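Local coordinates for beta-galactosidase/beta-glucuronidase (Faecalibacterium prausnitzii L2-6, PDB 6MVF), which binds flavin mononucleotide and probably hydrolyses beta-glucuronides as a family 2 glycoside hydrolase of a human gut bacterium, at residues H588-G593 and T650-E655; L609-K614 and G634-M639. All coordinates share one frame; numbering follows the deposited sequence.

Contact 1. Residues H588-G593 and T650-E655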
ATOM      1  N   HIS A 588      10.584  10.068 -38.568  1.00 34.99           N
ATOM      2  CA  HIS A 588      10.686  10.344 -40.002  1.00 38.15           C
ATOM      3  C   HIS A 588       9.489   9.677 -40.693  1.00 34.55           C
ATOM      4  O   HIS A 588       9.619   8.752 -41.497  1.00 34.45           O
ATOM      5  CB  HIS A 588      12.027   9.856 -40.547  1.00 31.90           C
ATOM      6  CG  HIS A 588      12.348  10.338 -41.930  1.00 39.70           C
ATOM      7  ND1 HIS A 588      13.619  10.262 -42.466  1.00 44.14           N
ATOM      8  CD2 HIS A 588      11.567  10.887 -42.894  1.00 39.86           C
ATOM      9  CE1 HIS A 588      13.607  10.756 -43.693  1.00 42.48           C
ATOM     10  NE2 HIS A 588      12.374  11.137 -43.978  1.00 36.13           N
ATOM     11  N   ALA A 589       8.295  10.173 -40.331  1.00 33.44           N
ATOM     12  CA  ALA A 589       7.044   9.490 -40.656  1.00 31.16           C
ATOM     13  C   ALA A 589       6.745   9.507 -42.155  1.00 33.11           C
ATOM     14  O   ALA A 589       6.250   8.517 -42.707  1.00 33.50           O
ATOM     15  CB  ALA A 589       5.898  10.123 -39.874  1.00 27.79           C
ATOM     16  N   GLN A 590       7.024  10.610 -42.833  1.00 37.95           N
ATOM     17  CA  GLN A 590       6.723  10.752 -44.255  1.00 38.66           C
ATOM     18  C   GLN A 590       8.024  10.699 -45.048  1.00 36.94           C
ATOM     19  O   GLN A 590       8.904  11.543 -44.859  1.00 38.23           O
ATOM     20  CB  GLN A 590       5.962  12.054 -44.503  1.00 32.66           C
ATOM     21  CG  GLN A 590       4.503  11.989 -44.054  1.00 34.04           C
ATOM     22  CD  GLN A 590       3.892  13.362 -43.856  1.00 39.55           C
ATOM     23  OE1 GLN A 590       4.608  14.346 -43.780  1.00 36.18           O
ATOM     24  NE2 GLN A 590       2.564  13.431 -43.761  1.00 40.90           N
ATOM     25  N   ARG A 591       8.147   9.707 -45.927  1.00 39.03           N
ATOM     26  CA  ARG A 591       9.392   9.421 -46.638  1.00 35.24           C
ATOM     27  C   ARG A 591       9.201   9.621 -48.134  1.00 34.44           C
ATOM     28  O   ARG A 591       8.364   8.955 -48.751  1.00 39.21           O
ATOM     29  CB  ARG A 591       9.870   7.992 -46.357  1.00 35.40           C
ATOM     30  CG  ARG A 591       9.948   7.687 -44.883  1.00 33.59           C
ATOM     31  CD  ARG A 591      11.244   7.076 -44.530  1.00 35.51           C
ATOM     32  NE  ARG A 591      11.397   6.882 -43.096  1.00 38.85           N
ATOM     33  CZ  ARG A 591      12.283   6.039 -42.583  1.00 34.49           C
ATOM     34  NH1 ARG A 591      13.050   5.343 -43.410  1.00 35.56           N
ATOM     35  NH2 ARG A 591      12.401   5.883 -41.269  1.00 27.96           N
ATOM     36  N   ALA A 592       9.997  10.518 -48.712  1.00 42.38           N
ATOM     37  CA  ALA A 592      10.015  10.774 -50.145  1.00 40.93           C
ATOM     38  C   ALA A 592      11.183  10.045 -50.796  1.00 37.75           C
ATOM     39  O   ALA A 592      12.270   9.941 -50.218  1.00 41.27           O
ATOM     40  CB  ALA A 592      10.118  12.274 -50.423  1.00 40.41           C
ATOM     41  N   GLY A 593      10.951   9.537 -51.999  1.00 40.27           N
ATOM     42  CA  GLY A 593      11.978   8.792 -52.710  1.00 33.70           C
ATOM     43  C   GLY A 593      11.482   7.462 -53.242  1.00 33.20           C
ATOM     44  O   GLY A 593      10.507   6.897 -52.735  1.00 44.74           O
ATOM     45  N   THR A 650       4.479   2.422 -38.728  1.00 30.66           N
ATOM     46  CA  THR A 650       3.789   2.799 -39.951  1.00 30.84           C
ATOM     47  C   THR A 650       4.478   4.011 -40.555  1.00 28.52           C
ATOM     48  O   THR A 650       4.748   4.995 -39.853  1.00 24.45           O
ATOM     49  CB  THR A 650       2.313   3.096 -39.692  1.00 28.46           C
ATOM     50  OG1 THR A 650       1.689   1.936 -39.127  1.00 25.74           O
ATOM     51  CG2 THR A 650       1.628   3.467 -40.996  1.00 27.92           C
ATOM     52  N   LEU A 651       4.787   3.918 -41.839  1.00 28.10           N
ATOM     53  CA  LEU A 651       5.385   5.001 -42.598  1.00 29.26           C
ATOM     54  C   LEU A 651       4.452   5.359 -43.743  1.00 34.64           C
ATOM     55  O   LEU A 651       3.593   4.562 -44.141  1.00 32.00           O
ATOM     56  CB  LEU A 651       6.772   4.614 -43.129  1.00 30.23           C
ATOM     57  CG  LEU A 651       7.854   4.400 -42.047  1.00 33.34           C
ATOM     58  CD1 LEU A 651       9.216   4.176 -42.669  1.00 27.20           C
ATOM     59  CD2 LEU A 651       7.922   5.555 -41.030  1.00 27.91           C
ATOM     60  N   GLU A 652       4.597   6.589 -44.237  1.00 34.26           N
ATOM     61  CA  GLU A 652       3.830   7.083 -45.373  1.00 29.99           C
ATOM     62  C   GLU A 652       4.789   7.450 -46.495  1.00 34.07           C
ATOM     63  O   GLU A 652       5.706   8.255 -46.293  1.00 34.93           O
ATOM     64  CB  GLU A 652       2.974   8.291 -44.987  1.00 34.82           C
ATOM     65  CG  GLU A 652       1.929   8.675 -46.054  1.00 38.09           C
ATOM     66  CD  GLU A 652       1.204  10.007 -45.775  1.00 44.77           C
ATOM     67  OE1 GLU A 652       1.549  10.683 -44.777  1.00 35.89           O
ATOM     68  OE2 GLU A 652       0.296  10.382 -46.571  1.00 44.78           O
ATOM     69  N   LYS A 653       4.580   6.863 -47.673  1.00 36.01           N
ATOM     70  CA  LYS A 653       5.239   7.363 -48.871  1.00 33.59           C
ATOM     71  C   LYS A 653       4.638   8.702 -49.285  1.00 31.57           C
ATOM     72  O   LYS A 653       3.415   8.869 -49.331  1.00 37.44           O
ATOM     73  CB  LYS A 653       5.127   6.358 -50.017  1.00 37.82           C
ATOM     74  CG  LYS A 653       6.005   6.756 -51.214  1.00 42.75           C
ATOM     75  CD  LYS A 653       5.981   5.751 -52.352  1.00 39.49           C
ATOM     76  CE  LYS A 653       6.749   6.316 -53.539  1.00 40.54           C
ATOM     77  NZ  LYS A 653       7.109   5.279 -54.523  1.00 52.17           N
ATOM     78  N   VAL A 654       5.502   9.670 -49.573  1.00 38.05           N
ATOM     79  CA  VAL A 654       5.078  10.999 -49.992  1.00 40.07           C
ATOM     80  C   VAL A 654       5.963  11.452 -51.146  1.00 42.30           C
ATOM     81  O   VAL A 654       7.042  10.905 -51.391  1.00 39.37           O
ATOM     82  CB  VAL A 654       5.123  12.036 -48.842  1.00 33.27           C
ATOM     83  CG1 VAL A 654       4.066  11.730 -47.817  1.00 31.40           C
ATOM     84  CG2 VAL A 654       6.493  12.060 -48.189  1.00 35.89           C
ATOM     85  N   GLU A 655       5.480  12.458 -51.871  1.00 42.44           N
ATOM     86  CA  GLU A 655       6.224  12.971 -53.012  1.00 41.63           C
ATOM     87  C   GLU A 655       7.351  13.887 -52.560  1.00 43.80           C
ATOM     88  O   GLU A 655       8.481  13.775 -53.042  1.00 37.61           O
ATOM     89  CB  GLU A 655       5.276  13.697 -53.972  1.00 49.08           C
ATOM     90  CG  GLU A 655       5.912  14.151 -55.273  1.00 58.74           C
ATOM     91  CD  GLU A 655       6.393  12.989 -56.142  1.00 75.86           C
ATOM     92  OE1 GLU A 655       6.077  11.812 -55.839  1.00 68.27           O
ATOM     93  OE2 GLU A 655       7.091  13.260 -57.146  1.00 81.44           O
TER

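Contact 2. Residues L609-K614 and G634-M639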
ATOM      1  N   LEU A 609      12.794  -8.081 -42.378  1.00 33.46           N
ATOM      2  CA  LEU A 609      11.933  -6.915 -42.496  1.00 30.99           C
ATOM      3  C   LEU A 609      10.749  -7.204 -43.413  1.00 33.28           C
ATOM      4  O   LEU A 609      10.893  -7.857 -44.449  1.00 32.69           O
ATOM      5  CB  LEU A 609      12.711  -5.711 -43.029  1.00 29.76           C
ATOM      6  CG  LEU A 609      11.923  -4.402 -42.898  1.00 36.08           C
ATOM      7  CD1 LEU A 609      11.523  -4.118 -41.415  1.00 24.86           C
ATOM      8  CD2 LEU A 609      12.707  -3.251 -43.508  1.00 32.33           C
ATOM      9  N   TYR A 610       9.581  -6.701 -43.036  1.00 33.25           N
ATOM     10  CA  TYR A 610       8.384  -6.828 -43.850  1.00 33.81           C
ATOM     11  C   TYR A 610       7.777  -5.460 -44.121  1.00 33.57           C
ATOM     12  O   TYR A 610       7.801  -4.569 -43.264  1.00 34.58           O
ATOM     13  CB  TYR A 610       7.330  -7.705 -43.177  1.00 33.17           C
ATOM     14  CG  TYR A 610       7.719  -9.142 -43.027  1.00 29.44           C
ATOM     15  CD1 TYR A 610       8.281  -9.612 -41.838  1.00 32.40           C
ATOM     16  CD2 TYR A 610       7.508 -10.042 -44.063  1.00 33.94           C
ATOM     17  CE1 TYR A 610       8.637 -10.936 -41.690  1.00 29.66           C
ATOM     18  CE2 TYR A 610       7.864 -11.373 -43.930  1.00 37.40           C
ATOM     19  CZ  TYR A 610       8.428 -11.811 -42.739  1.00 34.11           C
ATOM     20  OH  TYR A 610       8.763 -13.130 -42.615  1.00 35.68           O
ATOM     21  N   CYS A 611       7.208  -5.320 -45.317  1.00 29.27           N
ATOM     22  CA  CYS A 611       6.544  -4.094 -45.744  1.00 31.99           C
ATOM     23  C   CYS A 611       5.167  -4.471 -46.284  1.00 35.18           C
ATOM     24  O   CYS A 611       5.066  -5.106 -47.338  1.00 33.41           O
ATOM     25  CB  CYS A 611       7.366  -3.368 -46.802  1.00 27.58           C
ATOM     26  SG  CYS A 611       6.827  -1.677 -47.073  1.00 36.61           S
ATOM     27  N   ASN A 612       4.117  -4.095 -45.550  1.00 39.80           N
ATOM     28  CA  ASN A 612       2.740  -4.506 -45.835  1.00 38.03           C
ATOM     29  C   ASN A 612       2.647  -6.012 -46.070  1.00 38.77           C
ATOM     30  O   ASN A 612       2.008  -6.482 -47.016  1.00 34.11           O
ATOM     31  CB  ASN A 612       2.166  -3.724 -47.016  1.00 33.54           C
ATOM     32  CG  ASN A 612       1.970  -2.257 -46.691  1.00 39.55           C
ATOM     33  OD1 ASN A 612       1.728  -1.893 -45.526  1.00 32.87           O
ATOM     34  ND2 ASN A 612       2.082  -1.400 -47.712  1.00 32.38           N
ATOM     35  N   GLY A 613       3.315  -6.772 -45.193  1.00 31.64           N
ATOM     36  CA  GLY A 613       3.278  -8.217 -45.223  1.00 32.18           C
ATOM     37  C   GLY A 613       4.223  -8.886 -46.200  1.00 35.64           C
ATOM     38  O   GLY A 613       4.410 -10.107 -46.115  1.00 37.59           O
ATOM     39  N   LYS A 614       4.817  -8.149 -47.127  1.00 32.79           N
ATOM     40  CA  LYS A 614       5.764  -8.727 -48.069  1.00 36.55           C
ATOM     41  C   LYS A 614       7.181  -8.619 -47.505  1.00 37.22           C
ATOM     42  O   LYS A 614       7.583  -7.560 -47.007  1.00 32.02           O
ATOM     43  CB  LYS A 614       5.662  -8.020 -49.423  1.00 34.03           C
ATOM     44  CG  LYS A 614       4.225  -7.906 -49.939  1.00 37.76           C
ATOM     45  CD  LYS A 614       4.120  -6.961 -51.135  1.00 52.55           C
ATOM     46  CE  LYS A 614       3.516  -5.595 -50.744  1.00 55.26           C
ATOM     47  NZ  LYS A 614       3.460  -4.642 -51.902  1.00 59.15           N
ATOM     48  N   GLY A 634       0.984   5.367 -50.409  1.00 37.15           N
ATOM     49  CA  GLY A 634       0.152   5.435 -49.225  1.00 29.10           C
ATOM     50  C   GLY A 634       0.888   5.023 -47.969  1.00 35.39           C
ATOM     51  O   GLY A 634       2.087   5.294 -47.824  1.00 32.78           O
ATOM     52  N   PHE A 635       0.182   4.354 -47.058  1.00 38.90           N
ATOM     53  CA  PHE A 635       0.731   3.969 -45.766  1.00 34.65           C
ATOM     54  C   PHE A 635       1.341   2.578 -45.831  1.00 33.45           C
ATOM     55  O   PHE A 635       0.891   1.717 -46.589  1.00 32.94           O
ATOM     56  CB  PHE A 635      -0.346   4.035 -44.681  1.00 31.58           C
ATOM     57  CG  PHE A 635      -0.711   5.429 -44.304  1.00 34.30           C
ATOM     58  CD1 PHE A 635       0.158   6.200 -43.550  1.00 35.90           C
ATOM     59  CD2 PHE A 635      -1.913   5.986 -44.726  1.00 37.66           C
ATOM     60  CE1 PHE A 635      -0.161   7.503 -43.210  1.00 35.07           C
ATOM     61  CE2 PHE A 635      -2.245   7.284 -44.402  1.00 33.77           C
ATOM     62  CZ  PHE A 635      -1.365   8.047 -43.640  1.00 39.86           C
ATOM     63  N   ASN A 636       2.392   2.370 -45.032  1.00 35.56           N
ATOM     64  CA  ASN A 636       3.176   1.141 -45.060  1.00 30.77           C
ATOM     65  C   ASN A 636       3.374   0.643 -43.646  1.00 30.57           C
ATOM     66  O   ASN A 636       3.851   1.389 -42.789  1.00 34.04           O
ATOM     67  CB  ASN A 636       4.546   1.353 -45.708  1.00 32.36           C
ATOM     68  CG  ASN A 636       4.451   1.751 -47.174  1.00 35.54           C
ATOM     69  OD1 ASN A 636       4.571   0.914 -48.069  1.00 39.06           O
ATOM     70  ND2 ASN A 636       4.238   3.031 -47.420  1.00 33.28           N
ATOM     71  N   VAL A 637       3.036  -0.614 -43.410  1.00 32.19           N
ATOM     72  CA  VAL A 637       3.366  -1.277 -42.158  1.00 29.31           C
ATOM     73  C   VAL A 637       4.770  -1.859 -42.288  1.00 29.66           C
ATOM     74  O   VAL A 637       5.013  -2.719 -43.139  1.00 35.73           O
ATOM     75  CB  VAL A 637       2.342  -2.374 -41.824  1.00 29.10           C
ATOM     76  CG1 VAL A 637       2.842  -3.238 -40.660  1.00 26.96           C
ATOM     77  CG2 VAL A 637       1.005  -1.755 -41.505  1.00 26.45           C
ATOM     78  N   LEU A 638       5.699  -1.394 -41.454  1.00 30.34           N
ATOM     79  CA  LEU A 638       7.038  -1.965 -41.391  1.00 27.39           C
ATOM     80  C   LEU A 638       7.117  -2.842 -40.149  1.00 29.38           C
ATOM     81  O   LEU A 638       6.901  -2.369 -39.025  1.00 21.89           O
ATOM     82  CB  LEU A 638       8.121  -0.885 -41.376  1.00 31.32           C
ATOM     83  CG  LEU A 638       8.504  -0.171 -42.691  1.00 27.26           C
ATOM     84  CD1 LEU A 638       9.033  -1.148 -43.704  1.00 28.77           C
ATOM     85  CD2 LEU A 638       7.328   0.574 -43.266  1.00 29.45           C
ATOM     86  N   MET A 639       7.383  -4.127 -40.358  1.00 28.68           N
ATOM     87  CA  MET A 639       7.511  -5.075 -39.265  1.00 28.42           C
ATOM     88  C   MET A 639       8.872  -5.749 -39.336  1.00 29.86           C
ATOM     89  O   MET A 639       9.213  -6.363 -40.353  1.00 30.03           O
ATOM     90  CB  MET A 639       6.395  -6.122 -39.298  1.00 29.04           C
ATOM     91  CG  MET A 639       6.513  -7.080 -38.125  1.00 31.93           C
ATOM     92  SD  MET A 639       5.169  -8.243 -38.039  1.00 41.98           S
ATOM     93  CE  MET A 639       5.432  -9.237 -39.503  1.00 32.67           C
TER
HETATM   94  O   HOH W   1       4.538  -5.640 -42.901  1.00 27.91           O

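Contact 1. Residues H588-G593 and T650-E655
The guanidinium of R591 carries L651 CD1 over one face, 3.5 Å from R591 NE and displaced toward the rim. At its edge, in the guanidinium plane, R591 NE gives a straight bond to H588 O at 3.0 Å, while E597 and G585 take bonds from its terminal nitrogens. An arginine suits this buried place because its N-H groups are spent on backbone carbonyls and the T596 hydroxyl while its flat face can meet a leucine methyl. R591 NE in turn lies over one face of the H588 ring, and Q590 O sits at that ring's edge. Strand 590-592, outermost in its mixed sheet within this chain, joins strand 646-654 in parallel: E652 N bonds A589 O at 3.0 Å, and R591 N bonds E652 O. Q590 CG sits opposite its carbonyl carbon (chi1 -75°), the chain extended beyond, which runs the amide alongside E652. Q590 NE2 bonds the syn side of E652 OE1 at 3.1 Å, 27° out of the carboxylate plane; the same oxygen forms a salt bridge with R229 of the second subunit. Q590 CB rests on V654 CG2 at 3.7 Å. A leucine in place of this glutamine would probably leave E652 OE1 without its amide donor.

Contact 2. Residues L609-K614 and G634-M639
N612 reaches across to the 635-639 strand with its side chain as well as its backbone. From CB the chain turns so that CG lies beside the residue's own backbone N (chi1 -68°), which brings the amide toward the partner strand, with CG 4.0 Å from N636 CA. The branch ending in OD1 accepts a nearly straight bond from V637 N at 2.8 Å, the donor standing above the amide plane. The other branch, ND2, passes 3.5 Å from F635 O and bonds D632. Since N612 N also gives a bond to V637 O at 2.9 Å, N612 and V637 are joined twice, the side-chain oxygen standing in for a main-chain carbonyl just where the strand turns away. Asparagine suits the place doubly: it tolerates the positive phi of the type I' turn from C611 to K614, and G613 follows naturally in the next position of this tight hairpin. Water 1 links G613 N to V637 O. Farther along, Y610 and M639 form a hydrogen-bonded antiparallel pair, and M639 CE, turned by the bend at chi3 (67°), lies 3.7 Å from Y610 CD1. On the other face C611 SG meets L638 CD1 at 4.1 Å, both buried and suitably apolar. Strand 606-611 thus runs between its hairpin partner 614-620 and strand 635-641; L609 and C611 pack on strand 624-629, while V637 and M639 touch the second subunit.

Both contacts belong to one mixed sheet, far from the flavin pocket: contact 1 joins 590-592 to 646-654, contact 2 joins 606-611 to 635-641. Strands 646-654 and 635-641 are themselves neighbours, with a probable hydrogen bond between N636 N and L651 O (2.7 Å), and the side chains of L651 and L638 touch. Buried residues lie in each, R591 and L651 in contact 1, L609, C611 and L638 in contact 2, while G593 and E655 are exposed. Contact 1 pairs amide with carboxylate and buries a guanidinium; in contact 2 the N612 amide bonds backbone and the rest is mainly apolar. The second subunit meets contact 1 through the E652 salt bridge and a parallel ladder at T650, contact 2 by packing on F635, V637 and M639.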